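Local coordinates for putative uncharacterized protein (Pyrococcus furiosus, PDB 4I99) that probably acts as the ScpA kleisin subunit of a prokaryotic SMC complex for chromosome segregation and condensation, this fragment being its C-terminal winged-helix domain, at residues I41-L46 / R57-L62. Residues are numbered along the deposited sequence; the frame is centred on the assembly and turned at random.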
loop_
_atom_site.group_PDB
_atom_site.type_symbol
_atom_site.label_atom_id
_atom_site.label_comp_id
_atom_site.label_asym_id
_atom_site.label_seq_id
_atom_site.Cartn_x
_atom_site.Cartn_y
_atom_site.Cartn_z
ATOM N N ILE C 41 4.551 15.065 -31.590
ATOM C CA ILE C 41 4.697 13.639 -31.874
ATOM C C ILE C 41 3.431 12.865 -31.530
ATOM O O ILE C 41 2.813 13.095 -30.491
ATOM C CB ILE C 41 5.867 12.992 -31.071
ATOM C CG1 ILE C 41 7.224 13.544 -31.525
ATOM C CG2 ILE C 41 5.851 11.482 -31.274
ATOM C CD1 ILE C 41 7.619 14.825 -30.867
ATOM N N LYS C 42 3.048 11.947 -32.409
ATOM C CA LYS C 42 1.863 11.128 -32.179
ATOM C C LYS C 42 2.204 10.048 -31.156
ATOM O O LYS C 42 3.227 9.374 -31.272
ATOM C CB LYS C 42 1.406 10.464 -33.478
ATOM C CG LYS C 42 0.966 11.420 -34.554
ATOM C CD LYS C 42 0.554 10.657 -35.796
ATOM C CE LYS C 42 0.146 11.605 -36.919
ATOM N NZ LYS C 42 -0.184 10.859 -38.166
ATOM N N PHE C 43 1.344 9.893 -30.155
ATOM C CA PHE C 43 1.556 8.901 -29.110
ATOM C C PHE C 43 1.888 7.528 -29.697
ATOM O O PHE C 43 2.759 6.824 -29.198
ATOM C CB PHE C 43 0.308 8.791 -28.233
ATOM C CG PHE C 43 0.384 7.690 -27.218
ATOM C CD1 PHE C 43 1.314 7.745 -26.180
ATOM C CD2 PHE C 43 -0.453 6.580 -27.316
ATOM C CE1 PHE C 43 1.417 6.712 -25.252
ATOM C CE2 PHE C 43 -0.361 5.542 -26.398
ATOM C CZ PHE C 43 0.579 5.606 -25.359
ATOM N N TRP C 44 1.181 7.160 -30.759
ATOM C CA TRP C 44 1.384 5.874 -31.416
ATOM C C TRP C 44 2.831 5.618 -31.823
ATOM O O TRP C 44 3.380 4.551 -31.545
ATOM C CB TRP C 44 0.494 5.777 -32.656
ATOM C CG TRP C 44 -0.958 5.911 -32.362
ATOM C CD1 TRP C 44 -1.883 6.592 -33.100
ATOM C CD2 TRP C 44 -1.668 5.340 -31.255
ATOM N NE1 TRP C 44 -3.125 6.481 -32.523
ATOM C CE2 TRP C 44 -3.021 5.717 -31.389
ATOM C CE3 TRP C 44 -1.292 4.544 -30.165
ATOM C CZ2 TRP C 44 -4.003 5.329 -30.471
ATOM C CZ3 TRP C 44 -2.268 4.155 -29.251
ATOM C CH2 TRP C 44 -3.608 4.549 -29.411
ATOM N N ASP C 45 3.450 6.590 -32.482
ATOM C CA ASP C 45 4.827 6.421 -32.932
ATOM C C ASP C 45 5.799 6.427 -31.764
ATOM O O ASP C 45 7.012 6.463 -31.952
ATOM C CB ASP C 45 5.196 7.517 -33.937
ATOM C CG ASP C 45 4.161 7.663 -35.044
ATOM O OD1 ASP C 45 3.687 6.629 -35.569
ATOM O OD2 ASP C 45 3.819 8.814 -35.396
ATOM N N LEU C 46 5.262 6.378 -30.553
ATOM C CA LEU C 46 6.086 6.381 -29.349
ATOM C C LEU C 46 6.057 5.029 -28.646
ATOM O O LEU C 46 6.973 4.694 -27.902
ATOM C CB LEU C 46 5.599 7.470 -28.394
ATOM C CG LEU C 46 6.548 8.637 -28.126
ATOM C CD1 LEU C 46 7.282 9.028 -29.394
ATOM C CD2 LEU C 46 5.747 9.806 -27.574
ATOM N N ARG C 57 2.532 1.370 -20.197
ATOM C CA ARG C 57 3.777 1.785 -19.561
ATOM C C ARG C 57 4.309 3.050 -20.246
ATOM O O ARG C 57 4.838 3.955 -19.585
ATOM C CB ARG C 57 4.812 0.652 -19.622
ATOM N N THR C 58 4.167 3.113 -21.568
ATOM C CA THR C 58 4.617 4.274 -22.330
ATOM C C THR C 58 3.747 5.460 -21.902
ATOM O O THR C 58 4.247 6.551 -21.595
ATOM C CB THR C 58 4.444 4.051 -23.856
ATOM O OG1 THR C 58 5.105 2.842 -24.246
ATOM C CG2 THR C 58 5.050 5.206 -24.645
ATOM N N PHE C 59 2.439 5.229 -21.887
ATOM C CA PHE C 59 1.477 6.242 -21.483
ATOM C C PHE C 59 1.872 6.767 -20.096
ATOM O O PHE C 59 2.036 7.977 -19.894
ATOM C CB PHE C 59 0.080 5.618 -21.451
ATOM C CG PHE C 59 -1.020 6.578 -21.096
ATOM C CD1 PHE C 59 -1.246 7.719 -21.858
ATOM C CD2 PHE C 59 -1.874 6.308 -20.036
ATOM C CE1 PHE C 59 -2.310 8.572 -21.571
ATOM C CE2 PHE C 59 -2.947 7.162 -19.741
ATOM C CZ PHE C 59 -3.163 8.292 -20.510
ATOM N N LEU C 60 2.046 5.849 -19.150
ATOM C CA LEU C 60 2.419 6.216 -17.793
ATOM C C LEU C 60 3.679 7.080 -17.750
ATOM O O LEU C 60 3.702 8.113 -17.077
ATOM C CB LEU C 60 2.634 4.959 -16.944
ATOM C CG LEU C 60 2.965 5.215 -15.467
ATOM C CD1 LEU C 60 1.763 5.845 -14.753
ATOM C CD2 LEU C 60 3.347 3.905 -14.802
ATOM N N TYR C 61 4.728 6.664 -18.456
ATOM C CA TYR C 61 5.969 7.440 -18.456
ATOM C C TYR C 61 5.752 8.856 -18.970
ATOM O O TYR C 61 6.351 9.811 -18.459
ATOM C CB TYR C 61 7.048 6.762 -19.296
ATOM C CG TYR C 61 7.496 5.412 -18.779
ATOM C CD1 TYR C 61 7.637 5.172 -17.410
ATOM C CD2 TYR C 61 7.820 4.383 -19.665
ATOM C CE1 TYR C 61 8.092 3.939 -16.941
ATOM C CE2 TYR C 61 8.278 3.149 -19.206
ATOM C CZ TYR C 61 8.410 2.936 -17.846
ATOM O OH TYR C 61 8.871 1.716 -17.402
ATOM N N LEU C 62 4.904 9.001 -19.984
ATOM C CA LEU C 62 4.634 10.332 -20.508
ATOM C C LEU C 62 3.999 11.151 -19.402
ATOM O O LEU C 62 4.363 12.311 -19.202
ATOM C CB LEU C 62 3.697 10.284 -21.713
ATOM C CG LEU C 62 4.326 9.843 -23.026
ATOM C CD1 LEU C 62 3.258 9.805 -24.106
ATOM C CD2 LEU C 62 5.453 10.790 -23.402
#
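The ring of Phe43 enters a hollow on helix 52-67 lined by Thr58, Phe59 and Leu62. With CG anti to the backbone N (chi1 174°), the phenyl extends from the turn after strand 41-42 until Phe43 CE1 lies 3.8 Å from Phe59 CA. Leu62 CD1 abuts the ring edge near its plane, 3.5 Å from Phe43 CD1, while Thr58 CG2 approaches obliquely, 4.0 Å from Phe43 CE1. At the leading corner, Phe43 CZ meets the CB methylene of Phe59 at 3.9 Å, and the two side chains cross at about a right angle. Leu46 adds a second bump beside Phe43: Leu46 CD2 is 4.3 Å from Leu62 CD1, and Leu46 O lies 3.8 Å from Thr58 CG2. Thr58 OG1 hydrogen-bonds to Ile54 O, consistent with the methyl facing the contact. No hydrogen bond spans the segments. Replacing Phe43 by an alanine would probably strip Thr58 CG2, Phe59 CB and Leu62 CD1 of the ring they pack against. Phe43 also meets an apolar side chain of another protein's chain. All five touching residues are buried, and Leu46 and Leu62 touch Val84 of strand 83-86, placing this packing of helix 52-67 against the turn in the hydrophobic core of a winged-helix domain.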